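Local coordinates for tryptophan--tRNA ligase (Pyrococcus horikoshii, PDB 3JXE), which catalyses the ATP-dependent attachment of L-tryptophan to its cognate tRNA(Trp), releasing AMP and diphosphate, at residues Ser44-Phe50 and Phe95-Leu100; Asp60-Ile64 and Lys207-Ile211; Phe74-Thr78 and Pro201-Glu205; Asp146-Ile152 and Phe364-Leu370. All blocks are in the same frame, centred on the assembly; numbering follows the deposited sequence.

Contact 1: residues Ser44-Phe50 and Phe95-Leu100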
# COMPACT_ATOMS: atom_id res chain seq x y z
N SER B 44 -4.03 -32.94 25.69
CA SER B 44 -5.05 -32.31 26.53
C SER B 44 -6.44 -32.37 25.89
O SER B 44 -6.60 -32.85 24.76
CB SER B 44 -4.67 -30.86 26.84
OG SER B 44 -4.48 -30.11 25.65
N GLU B 45 -7.45 -31.90 26.63
CA GLU B 45 -8.83 -31.87 26.15
C GLU B 45 -9.08 -30.64 25.28
O GLU B 45 -8.46 -29.59 25.48
CB GLU B 45 -9.81 -31.89 27.33
CG GLU B 45 -11.23 -32.34 26.95
CD GLU B 45 -12.30 -31.81 27.90
OE1 GLU B 45 -13.50 -31.86 27.53
OE2 GLU B 45 -11.97 -31.34 29.01
N LEU B 46 -9.99 -30.78 24.32
CA LEU B 46 -10.33 -29.72 23.38
C LEU B 46 -11.27 -28.68 23.99
O LEU B 46 -12.17 -29.03 24.75
CB LEU B 46 -10.95 -30.31 22.11
CG LEU B 46 -10.05 -31.18 21.23
CD1 LEU B 46 -10.89 -32.05 20.31
CD2 LEU B 46 -9.06 -30.33 20.44
N PRO B 47 -11.06 -27.38 23.66
CA PRO B 47 -11.91 -26.28 24.10
C PRO B 47 -13.36 -26.41 23.62
O PRO B 47 -13.62 -27.07 22.61
CB PRO B 47 -11.27 -25.05 23.45
CG PRO B 47 -9.89 -25.45 23.15
CD PRO B 47 -9.94 -26.90 22.83
N ILE B 48 -14.26 -25.75 24.33
CA ILE B 48 -15.70 -25.78 24.06
C ILE B 48 -16.05 -25.64 22.57
O ILE B 48 -16.81 -26.45 22.02
CB ILE B 48 -16.48 -24.74 24.94
CG1 ILE B 48 -17.97 -24.72 24.60
CG2 ILE B 48 -15.83 -23.35 24.86
CD1 ILE B 48 -18.78 -23.71 25.39
N PHE B 49 -15.48 -24.63 21.91
CA PHE B 49 -15.78 -24.33 20.51
C PHE B 49 -15.19 -25.32 19.51
O PHE B 49 -15.66 -25.41 18.37
CB PHE B 49 -15.36 -22.89 20.16
CG PHE B 49 -14.05 -22.47 20.76
CD1 PHE B 49 -12.84 -22.92 20.22
CD2 PHE B 49 -14.01 -21.61 21.85
CE1 PHE B 49 -11.63 -22.53 20.77
CE2 PHE B 49 -12.80 -21.22 22.41
CZ PHE B 49 -11.60 -21.68 21.87
N PHE B 50 -14.17 -26.07 19.93
CA PHE B 50 -13.59 -27.10 19.07
C PHE B 50 -14.37 -28.41 19.13
O PHE B 50 -14.80 -28.92 18.10
CB PHE B 50 -12.11 -27.34 19.38
CG PHE B 50 -11.18 -26.34 18.74
CD1 PHE B 50 -11.42 -25.86 17.45
CD2 PHE B 50 -10.05 -25.88 19.42
CE1 PHE B 50 -10.56 -24.94 16.86
CE2 PHE B 50 -9.18 -24.97 18.84
CZ PHE B 50 -9.44 -24.49 17.55
N PHE B 95 -9.69 -16.48 21.01
CA PHE B 95 -9.62 -17.52 22.03
C PHE B 95 -9.13 -18.85 21.45
O PHE B 95 -8.40 -19.59 22.12
CB PHE B 95 -10.98 -17.72 22.71
CG PHE B 95 -11.21 -16.80 23.88
CD1 PHE B 95 -11.92 -15.62 23.73
CD2 PHE B 95 -10.71 -17.13 25.14
CE1 PHE B 95 -12.12 -14.77 24.81
CE2 PHE B 95 -10.91 -16.29 26.23
CZ PHE B 95 -11.62 -15.11 26.07
N ALA B 96 -9.54 -19.13 20.22
CA ALA B 96 -9.08 -20.32 19.50
C ALA B 96 -7.59 -20.20 19.19
O ALA B 96 -6.85 -21.18 19.32
CB ALA B 96 -9.87 -20.50 18.22
N THR B 97 -7.16 -19.00 18.81
CA THR B 97 -5.76 -18.73 18.49
C THR B 97 -4.90 -18.77 19.75
O THR B 97 -3.73 -19.16 19.70
CB THR B 97 -5.60 -17.38 17.77
OG1 THR B 97 -6.69 -17.18 16.87
CG2 THR B 97 -4.31 -17.35 16.98
N LYS B 98 -5.48 -18.37 20.88
CA LYS B 98 -4.82 -18.44 22.19
C LYS B 98 -4.48 -19.88 22.54
O LYS B 98 -3.34 -20.18 22.91
CB LYS B 98 -5.72 -17.84 23.28
CG LYS B 98 -5.18 -17.98 24.69
CD LYS B 98 -6.29 -17.86 25.72
CE LYS B 98 -5.77 -18.10 27.14
NZ LYS B 98 -4.87 -17.00 27.61
N TRP B 99 -5.47 -20.76 22.41
CA TRP B 99 -5.31 -22.17 22.73
C TRP B 99 -4.29 -22.86 21.82
O TRP B 99 -3.51 -23.69 22.27
CB TRP B 99 -6.66 -22.88 22.65
CG TRP B 99 -6.63 -24.28 23.18
CD1 TRP B 99 -6.86 -24.66 24.47
CD2 TRP B 99 -6.34 -25.48 22.45
NE1 TRP B 99 -6.75 -26.03 24.58
CE2 TRP B 99 -6.43 -26.55 23.36
CE3 TRP B 99 -6.03 -25.75 21.11
CZ2 TRP B 99 -6.21 -27.88 22.97
CZ3 TRP B 99 -5.81 -27.07 20.73
CH2 TRP B 99 -5.90 -28.12 21.66
N LEU B 100 -4.32 -22.50 20.54
CA LEU B 100 -3.40 -23.07 19.55
C LEU B 100 -1.96 -22.63 19.78
O LEU B 100 -1.04 -23.43 19.62
CB LEU B 100 -3.85 -22.75 18.12
CG LEU B 100 -5.13 -23.40 17.59
CD1 LEU B 100 -5.62 -22.67 16.34
CD2 LEU B 100 -4.95 -24.89 17.31
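The indole of Trp99 lies beneath the ring of Pro47, whose CG sits 3.3 Å from the centroid of the five-membered ring and only 7° off its normal, a CH-pi contact nearly centred on the face. Proline suits this place twice: its compact, puckered ring sets CG against the indole face, and as N-cap of helix 48-51 it starts the turn closed by Phe50 N to Pro47 O at 2.9 Å. Phe50 then directs its edge toward the face of the Trp99 six-membered ring in an offset edge-to-face pair, centroids 5.9 Å apart and planes at 69°. Next to it, the small Ala96 leaves room for Phe49, with Phe49 CE1 3.7 Å from Ala96 CB. Leu46 CD2 reaches Trp99 CH2 at 4.0 Å. The contact thus pins the short helix 48-51 and its lead-in to helix 88-104, which begins in the 'HIGH' region. Leu46 also packs on helix 32-42, while Thr97 and Leu100 rest on strands 75-80 and 209-214.

Contact 2: residues Asp60-Ile64 and Lys207-Ile211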
# COMPACT_ATOMS: atom_id res chain seq x y z
N ASP B 60 -6.27 -27.42 4.68
CA ASP B 60 -4.92 -27.96 4.93
C ASP B 60 -4.54 -28.12 6.41
O ASP B 60 -3.36 -28.04 6.77
CB ASP B 60 -3.86 -27.11 4.22
CG ASP B 60 -3.67 -27.50 2.76
OD1 ASP B 60 -4.37 -28.41 2.27
OD2 ASP B 60 -2.80 -26.88 2.10
N TYR B 61 -5.54 -28.34 7.27
CA TYR B 61 -5.29 -28.48 8.70
C TYR B 61 -4.57 -29.79 9.03
O TYR B 61 -3.80 -29.86 9.99
CB TYR B 61 -6.58 -28.34 9.51
CG TYR B 61 -6.35 -28.31 11.01
CD1 TYR B 61 -5.76 -27.20 11.61
CD2 TYR B 61 -6.71 -29.38 11.81
CE1 TYR B 61 -5.53 -27.16 12.98
CE2 TYR B 61 -6.49 -29.36 13.18
CZ TYR B 61 -5.90 -28.24 13.76
OH TYR B 61 -5.68 -28.20 15.11
N ASP B 62 -4.82 -30.82 8.23
CA ASP B 62 -4.10 -32.09 8.33
C ASP B 62 -2.62 -31.92 8.00
O ASP B 62 -1.77 -32.67 8.50
CB ASP B 62 -4.75 -33.15 7.43
CG ASP B 62 -4.86 -32.71 5.98
OD1 ASP B 62 -5.38 -31.60 5.72
OD2 ASP B 62 -4.43 -33.48 5.09
N LEU B 63 -2.31 -30.93 7.16
CA LEU B 63 -0.93 -30.62 6.79
C LEU B 63 -0.23 -29.75 7.84
O LEU B 63 1.00 -29.76 7.92
CB LEU B 63 -0.88 -29.94 5.41
CG LEU B 63 -1.04 -30.80 4.15
CD1 LEU B 63 -2.51 -31.09 3.84
CD2 LEU B 63 -0.38 -30.12 2.96
N ILE B 64 -1.00 -29.02 8.63
CA ILE B 64 -0.44 -28.18 9.70
C ILE B 64 -0.02 -29.03 10.91
O ILE B 64 0.92 -28.68 11.62
CB ILE B 64 -1.40 -27.03 10.13
CG1 ILE B 64 -0.62 -25.80 10.58
CG2 ILE B 64 -2.36 -27.47 11.22
CD1 ILE B 64 -0.41 -24.77 9.50
N LYS B 207 7.78 -21.08 7.10
CA LYS B 207 6.91 -22.12 7.64
C LYS B 207 5.47 -21.84 7.21
O LYS B 207 5.13 -20.70 6.90
CB LYS B 207 7.01 -22.15 9.17
CG LYS B 207 8.43 -22.39 9.70
CD LYS B 207 8.62 -21.90 11.13
CE LYS B 207 8.11 -22.90 12.15
NZ LYS B 207 8.52 -22.54 13.54
N ARG B 208 4.63 -22.88 7.17
CA ARG B 208 3.25 -22.69 6.72
C ARG B 208 2.35 -22.03 7.78
O ARG B 208 2.59 -22.14 8.98
CB ARG B 208 2.63 -23.99 6.19
CG ARG B 208 2.43 -25.10 7.20
CD ARG B 208 1.50 -26.16 6.61
NE ARG B 208 2.13 -26.88 5.51
CZ ARG B 208 1.51 -27.22 4.38
NH1 ARG B 208 2.17 -27.88 3.44
NH2 ARG B 208 0.24 -26.89 4.19
N CYS B 209 1.31 -21.35 7.30
CA CYS B 209 0.46 -20.52 8.15
C CYS B 209 -0.88 -21.16 8.48
O CYS B 209 -1.46 -21.85 7.64
CB CYS B 209 0.22 -19.17 7.46
SG CYS B 209 -0.69 -17.98 8.44
N LEU B 210 -1.37 -20.94 9.70
CA LEU B 210 -2.72 -21.35 10.10
C LEU B 210 -3.53 -20.12 10.47
O LEU B 210 -3.08 -19.30 11.28
CB LEU B 210 -2.66 -22.31 11.30
CG LEU B 210 -3.69 -23.45 11.47
CD1 LEU B 210 -3.68 -23.94 12.91
CD2 LEU B 210 -5.11 -23.10 11.05
N ILE B 211 -4.72 -20.00 9.89
CA ILE B 211 -5.59 -18.85 10.15
C ILE B 211 -6.92 -19.26 10.81
O ILE B 211 -7.83 -19.74 10.12
CB ILE B 211 -5.86 -18.02 8.87
CG1 ILE B 211 -4.53 -17.56 8.25
CG2 ILE B 211 -6.74 -16.82 9.19
CD1 ILE B 211 -4.65 -17.07 6.82
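Arg208, next to Cys209 of strand 209-214, has chi1 near +60° (p) and chi3 also p, so its chain kinks twice and carries the guanidinium to Asp60 and Leu63 at the beginning of helix 61-69. The guanidinium presents one face to Leu63 CB, while Leu63 CD2 lies 3.4 Å from Arg208 NH1: a flat cation tolerates an aliphatic neighbour over its face and keeps its edge for acids. At that edge stands Asp60 OD2, 3.7 Å from Arg208 NH2, a long salt bridge. Both charges have stronger partners outside the pair: Asp60 OD2 bridges to Arg225, and Arg208 NE to Asp67.

Ile64 takes chi1 of -148° and chi2 of 95°, both between wells, and its CD1 thereby reaches three neighbours: Arg208 CG at 3.7 Å, Cys209 O at 3.6 Å and Leu210 CB at 3.8 Å. Leu210, with chi1 of -146°, also lies off a well; its CD1 meets the edge of the Tyr61 ring at CE1, 3.7 Å away. Tyr61 is t at chi1, which brings its ring near the strand although its CA-to-CB bond points away. Alternation along strand 209-214 sends Leu210 toward the helix and Cys209 to the other side, near Phe75 and Tyr77. A helix packed through branched aliphatic side chains on a largely parallel sheet is characteristic of the Rossmann-type catalytic fold of class I synthetases.

Contact 3: residues Phe74-Thr78 and Pro201-Glu205. With TYM (tryptophanyl-5'AMP), chain E.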
# COMPACT_ATOMS: atom_id res chain seq x y z
N PHE B 74 4.92 -24.53 12.54
CA PHE B 74 4.07 -23.62 11.77
C PHE B 74 3.92 -22.28 12.50
O PHE B 74 4.58 -22.05 13.52
CB PHE B 74 2.70 -24.25 11.49
CG PHE B 74 1.90 -24.54 12.74
CD1 PHE B 74 0.99 -23.61 13.23
CD2 PHE B 74 2.03 -25.76 13.40
CE1 PHE B 74 0.24 -23.88 14.37
CE2 PHE B 74 1.28 -26.04 14.54
CZ PHE B 74 0.38 -25.09 15.03
N PHE B 75 3.07 -21.40 11.97
CA PHE B 75 2.75 -20.14 12.66
C PHE B 75 1.29 -19.72 12.51
O PHE B 75 0.62 -20.10 11.55
CB PHE B 75 3.71 -19.01 12.25
CG PHE B 75 3.43 -18.40 10.90
CD1 PHE B 75 2.72 -17.21 10.80
CD2 PHE B 75 3.90 -19.00 9.74
CE1 PHE B 75 2.47 -16.63 9.56
CE2 PHE B 75 3.65 -18.42 8.49
CZ PHE B 75 2.93 -17.24 8.41
N LEU B 76 0.80 -18.94 13.48
CA LEU B 76 -0.59 -18.51 13.51
C LEU B 76 -0.77 -17.06 13.07
O LEU B 76 0.08 -16.21 13.34
CB LEU B 76 -1.18 -18.70 14.91
CG LEU B 76 -1.43 -20.12 15.41
CD1 LEU B 76 -1.54 -20.11 16.92
CD2 LEU B 76 -2.67 -20.74 14.78
N TYR B 77 -1.88 -16.80 12.40
CA TYR B 77 -2.24 -15.45 11.97
C TYR B 77 -3.75 -15.25 12.02
O TYR B 77 -4.51 -16.05 11.47
CB TYR B 77 -1.67 -15.14 10.58
CG TYR B 77 -2.38 -14.05 9.80
CD1 TYR B 77 -2.49 -12.75 10.31
CD2 TYR B 77 -2.91 -14.30 8.54
CE1 TYR B 77 -3.13 -11.74 9.59
CE2 TYR B 77 -3.55 -13.30 7.81
CZ TYR B 77 -3.66 -12.03 8.34
OH TYR B 77 -4.29 -11.04 7.62
N THR B 78 -4.16 -14.18 12.69
CA THR B 78 -5.55 -13.74 12.70
C THR B 78 -5.56 -12.21 12.78
O THR B 78 -4.52 -11.60 12.98
CB THR B 78 -6.37 -14.39 13.86
OG1 THR B 78 -7.77 -14.16 13.66
CG2 THR B 78 -5.95 -13.82 15.22
N PRO B 201 0.33 -11.02 5.55
CA PRO B 201 0.86 -11.65 6.77
C PRO B 201 1.07 -13.16 6.72
O PRO B 201 1.68 -13.72 7.63
CB PRO B 201 -0.20 -11.30 7.82
CG PRO B 201 -0.88 -10.09 7.29
CD PRO B 201 -0.95 -10.34 5.82
N THR B 202 0.59 -13.82 5.66
CA THR B 202 0.86 -15.25 5.47
C THR B 202 2.30 -15.49 5.02
O THR B 202 2.78 -16.63 5.03
CB THR B 202 -0.11 -15.91 4.47
OG1 THR B 202 -0.04 -15.24 3.20
CG2 THR B 202 -1.54 -15.87 4.98
N PHE B 203 2.98 -14.42 4.62
CA PHE B 203 4.37 -14.50 4.18
C PHE B 203 5.33 -13.95 5.24
O PHE B 203 6.44 -13.51 4.92
CB PHE B 203 4.57 -13.75 2.86
CG PHE B 203 3.49 -14.01 1.84
CD1 PHE B 203 3.17 -15.31 1.44
CD2 PHE B 203 2.81 -12.94 1.25
CE1 PHE B 203 2.18 -15.54 0.49
CE2 PHE B 203 1.81 -13.17 0.30
CZ PHE B 203 1.50 -14.47 -0.08
N PHE B 204 4.91 -13.98 6.51
CA PHE B 204 5.76 -13.54 7.61
C PHE B 204 6.91 -14.52 7.86
O PHE B 204 8.00 -14.12 8.25
CB PHE B 204 4.95 -13.35 8.90
CG PHE B 204 4.63 -11.91 9.22
CD1 PHE B 204 3.31 -11.50 9.38
CD2 PHE B 204 5.65 -10.97 9.36
CE1 PHE B 204 3.01 -10.17 9.68
CE2 PHE B 204 5.36 -9.64 9.65
CZ PHE B 204 4.03 -9.24 9.82
N GLU B 205 6.63 -15.80 7.62
CA GLU B 205 7.63 -16.86 7.77
C GLU B 205 7.58 -17.84 6.60
O GLU B 205 6.58 -17.90 5.88
CB GLU B 205 7.43 -17.60 9.09
CG GLU B 205 7.86 -16.82 10.33
CD GLU B 205 7.47 -17.51 11.63
OE1 GLU B 205 7.56 -18.76 11.70
OE2 GLU B 205 7.08 -16.80 12.58
P TYM E . -13.69 -8.39 11.60
O1P TYM E . -13.03 -7.30 12.35
O2P TYM E . -14.97 -8.14 10.91
O5' TYM E . -13.91 -9.64 12.59
C5' TYM E . -12.82 -10.14 13.37
C4' TYM E . -12.93 -11.66 13.59
O4' TYM E . -14.26 -11.97 14.10
C1' TYM E . -14.87 -12.96 13.22
N9 TYM E . -16.34 -12.68 13.30
C4 TYM E . -17.25 -13.45 13.90
N3 TYM E . -17.18 -14.64 14.54
C2 TYM E . -18.27 -15.20 15.04
N1 TYM E . -19.46 -14.63 14.93
C6 TYM E . -19.60 -13.44 14.31
N6 TYM E . -20.80 -12.88 14.22
C5 TYM E . -18.48 -12.82 13.77
N7 TYM E . -18.28 -11.69 13.11
C8 TYM E . -16.97 -11.60 12.83
C2' TYM E . -14.21 -12.74 11.87
O2' TYM E . -14.21 -13.96 11.12
C3' TYM E . -12.77 -12.42 12.27
O3' TYM E . -12.05 -13.63 12.53
NH3 TYM E . -10.86 -7.76 7.58
CA TYM E . -10.93 -8.50 8.85
CB TYM E . -9.66 -8.24 9.67
CG TYM E . -8.56 -9.31 9.41
CD2 TYM E . -8.61 -10.67 9.68
CE2 TYM E . -7.39 -11.24 9.28
CE3 TYM E . -9.59 -11.49 10.25
CD1 TYM E . -7.34 -9.09 8.86
NE1 TYM E . -6.61 -10.28 8.78
CZ2 TYM E . -7.16 -12.60 9.45
CZ3 TYM E . -9.36 -12.85 10.40
CH2 TYM E . -8.15 -13.41 10.01
C TYM E . -12.15 -8.05 9.66
O TYM E . -12.62 -6.92 9.50
OPP TYM E . -12.63 -9.00 10.53
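The tryptophan pocket is built partly from this contact, with strand 75-80 supplying the residue that reads the indole nitrogen. NE1 of the bound tryptophanyl-5'AMP donates to Tyr77 OH at 2.7 Å, with an angle of 162° at the hydrogen; the same hydroxyl is hydrogen-bonded to Gln198 O and Gln111 OE1. A tyrosine fits here because its phenol end is polar while its flat ring offers an apolar face for packing. That packing comes from Pro201: its CB lies 3.5 Å from the centroid of the Tyr77 ring, 15° off the normal, in a CH-pi contact over one face. Thr202 CG2 adds a looser approach, 4.1 Å from Tyr77 CD2. In the Rossmann fold of the catalytic domain, strand 75-80 lies between parallel strands 209-214 and 108-112, and the loop after helix 189-199 crosses one side of it. Alternate residues Phe75 and Tyr77 face this loop. Phe75 turns its ring edge to two carbonyls, with CE1 3.6 Å from Pro201 O and CZ 3.4 Å from Thr202 O, so the positive rim of the ring meets partly negative oxygens. Glu205 CB approaches Phe75 CD2 at 3.9 Å, while the carboxylate of Glu205 is held by Tyr109 OH.

Contact 4: residues Asp146-Ile152 and Phe364-Leu370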
# COMPACT_ATOMS: atom_id res chain seq x y z
N ASP B 146 1.20 -15.27 24.46
CA ASP B 146 2.62 -15.29 24.80
C ASP B 146 3.26 -13.95 24.44
O ASP B 146 3.26 -13.56 23.27
CB ASP B 146 3.33 -16.44 24.07
CG ASP B 146 4.74 -16.71 24.62
OD1 ASP B 146 5.52 -15.75 24.82
OD2 ASP B 146 5.07 -17.90 24.83
N PRO B 147 3.82 -13.24 25.44
CA PRO B 147 4.35 -11.89 25.24
C PRO B 147 5.61 -11.84 24.38
O PRO B 147 6.08 -10.75 24.05
CB PRO B 147 4.66 -11.42 26.67
CG PRO B 147 4.01 -12.41 27.59
CD PRO B 147 3.98 -13.69 26.83
N ASP B 148 6.15 -13.00 24.04
CA ASP B 148 7.38 -13.08 23.26
C ASP B 148 7.20 -13.82 21.94
O ASP B 148 8.09 -13.80 21.08
CB ASP B 148 8.48 -13.74 24.10
CG ASP B 148 8.93 -12.87 25.27
OD1 ASP B 148 8.99 -11.62 25.11
OD2 ASP B 148 9.22 -13.43 26.34
N LYS B 149 6.05 -14.47 21.77
CA LYS B 149 5.73 -15.17 20.53
C LYS B 149 4.46 -14.62 19.88
O LYS B 149 3.74 -15.35 19.19
CB LYS B 149 5.63 -16.68 20.78
CG LYS B 149 6.98 -17.35 21.01
CD LYS B 149 6.90 -18.87 20.88
CE LYS B 149 6.33 -19.52 22.14
NZ LYS B 149 6.57 -20.99 22.15
N THR B 150 4.20 -13.33 20.09
CA THR B 150 3.04 -12.66 19.50
C THR B 150 3.39 -11.24 19.05
O THR B 150 4.01 -10.48 19.79
CB THR B 150 1.82 -12.63 20.46
OG1 THR B 150 1.55 -13.96 20.94
CG2 THR B 150 0.57 -12.10 19.76
N PHE B 151 2.99 -10.90 17.83
CA PHE B 151 3.18 -9.57 17.28
C PHE B 151 1.84 -8.98 16.84
O PHE B 151 1.17 -9.51 15.95
CB PHE B 151 4.18 -9.60 16.11
CG PHE B 151 4.45 -8.26 15.48
CD1 PHE B 151 4.47 -8.13 14.09
CD2 PHE B 151 4.69 -7.13 16.26
CE1 PHE B 151 4.73 -6.90 13.49
CE2 PHE B 151 4.94 -5.89 15.67
CZ PHE B 151 4.97 -5.78 14.28
N ILE B 152 1.46 -7.89 17.49
CA ILE B 152 0.24 -7.16 17.14
C ILE B 152 0.63 -5.85 16.47
O ILE B 152 1.32 -5.02 17.06
CB ILE B 152 -0.65 -6.89 18.38
CG1 ILE B 152 -1.02 -8.21 19.08
CG2 ILE B 152 -1.90 -6.12 17.98
CD1 ILE B 152 -1.66 -8.04 20.45
N PHE B 364 3.56 -6.07 23.28
CA PHE B 364 2.96 -6.81 22.16
C PHE B 364 3.10 -6.11 20.80
O PHE B 364 2.99 -6.75 19.75
CB PHE B 364 1.48 -7.09 22.43
CG PHE B 364 1.25 -8.24 23.38
CD1 PHE B 364 1.29 -9.55 22.92
CD2 PHE B 364 0.99 -8.01 24.72
CE1 PHE B 364 1.07 -10.62 23.79
CE2 PHE B 364 0.77 -9.06 25.60
CZ PHE B 364 0.81 -10.37 25.13
N LYS B 365 3.35 -4.80 20.82
CA LYS B 365 3.47 -4.02 19.59
C LYS B 365 4.91 -3.70 19.19
O LYS B 365 5.20 -3.56 18.00
CB LYS B 365 2.67 -2.72 19.68
CG LYS B 365 1.16 -2.92 19.75
CD LYS B 365 0.43 -2.02 18.75
CE LYS B 365 0.61 -0.54 19.06
NZ LYS B 365 0.25 0.29 17.87
N TYR B 366 5.81 -3.58 20.17
CA TYR B 366 7.18 -3.12 19.91
C TYR B 366 8.28 -3.89 20.64
O TYR B 366 9.19 -4.43 20.01
CB TYR B 366 7.31 -1.63 20.27
CG TYR B 366 6.16 -0.75 19.84
CD1 TYR B 366 5.27 -0.24 20.79
CD2 TYR B 366 5.96 -0.43 18.50
CE1 TYR B 366 4.21 0.57 20.41
CE2 TYR B 366 4.90 0.38 18.11
CZ TYR B 366 4.03 0.88 19.07
OH TYR B 366 2.99 1.68 18.67
N THR B 367 8.19 -3.93 21.97
CA THR B 367 9.29 -4.36 22.83
C THR B 367 9.50 -5.88 22.88
O THR B 367 10.63 -6.35 23.03
CB THR B 367 9.11 -3.81 24.27
OG1 THR B 367 8.81 -2.41 24.20
CG2 THR B 367 10.38 -4.01 25.10
N GLY B 368 8.41 -6.64 22.74
CA GLY B 368 8.44 -8.10 22.82
C GLY B 368 9.44 -8.77 21.89
O GLY B 368 9.88 -8.17 20.91
N LYS B 369 9.77 -10.02 22.21
CA LYS B 369 10.77 -10.79 21.47
C LYS B 369 10.47 -10.85 19.97
O LYS B 369 11.34 -10.56 19.15
CB LYS B 369 10.89 -12.20 22.06
CG LYS B 369 12.24 -12.88 21.88
CD LYS B 369 12.24 -13.83 20.68
CE LYS B 369 13.42 -14.78 20.73
NZ LYS B 369 14.74 -14.07 20.73
N LEU B 370 9.23 -11.19 19.63
CA LEU B 370 8.79 -11.25 18.24
C LEU B 370 8.64 -9.84 17.67
O LEU B 370 9.11 -9.56 16.57
CB LEU B 370 7.47 -12.01 18.12
CG LEU B 370 7.22 -12.95 16.93
CD1 LEU B 370 5.76 -13.36 16.88
CD2 LEU B 370 7.64 -12.36 15.59
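The best hydrogen bond between the two segments runs from Ile152 N to Phe364 O, 3.0 Å with an angle of 174° at the hydrogen. It ties strand 150-154, the outermost parallel strand of the Rossmann-type sheet on this side, to the end of the long helix 332-367. Inter-strand bonds of Phe151 use the other edge of this strand, so its outer edge can meet a helix carbonyl. Two weak bonds hold the start of the next helix: Lys369 N to Asp148 OD1 at 3.4 Å, a side-chain acceptor that suits aspartate to the place, and Leu370 N to the backbone Asp148 O at 3.2 Å. This turn is fixed by an Asx turn, Asp148 N to Asp146 OD1 at 2.9 Å, and by Thr150 OG1, also hydrogen-bonded to Gln101, to Asp146 O at 2.9 Å.

Gly368, the N-cap of helix 369-375, breaks the two helices apart; a CB on it would fall 2.8 Å from Pro147 O, a clash. Around this frame the packing is largely apolar. The Phe364 ring swings in beneath the turn, its CZ 4.3 Å from Pro147 CB, and Thr150 CB approaches its edge. Ile152 CD1 packs on Phe364 CB at 3.8 Å. On the opposite face of the strand, Leu370 CD1 touches Phe151 CB at 4.2 Å, and the edge of the Phe151 ring brings CE2 to 3.3 Å from Lys365 O.

From the N terminus, residues 44-50, 60-64 and 74-78 open contacts 1, 2 and 3 in turn. Residues 95-100 close contact 1, which therefore crosses both of the others; it touches contact 2 through Leu100, which meets Tyr61 and Leu210. Residues 146-152 then open contact 4, in series after contact 1. Contact 3 nests within contact 2: 201-205 close it just before 207-211 close the larger loop. Contacts 2 and 3 share neighbouring strands, Leu210 N lying 2.8 Å from Phe75 O. Contact 4 crosses both, closing only at 364-370. Together they join N-terminal helices, central strands, the tryptophan pocket and the C-terminal helices.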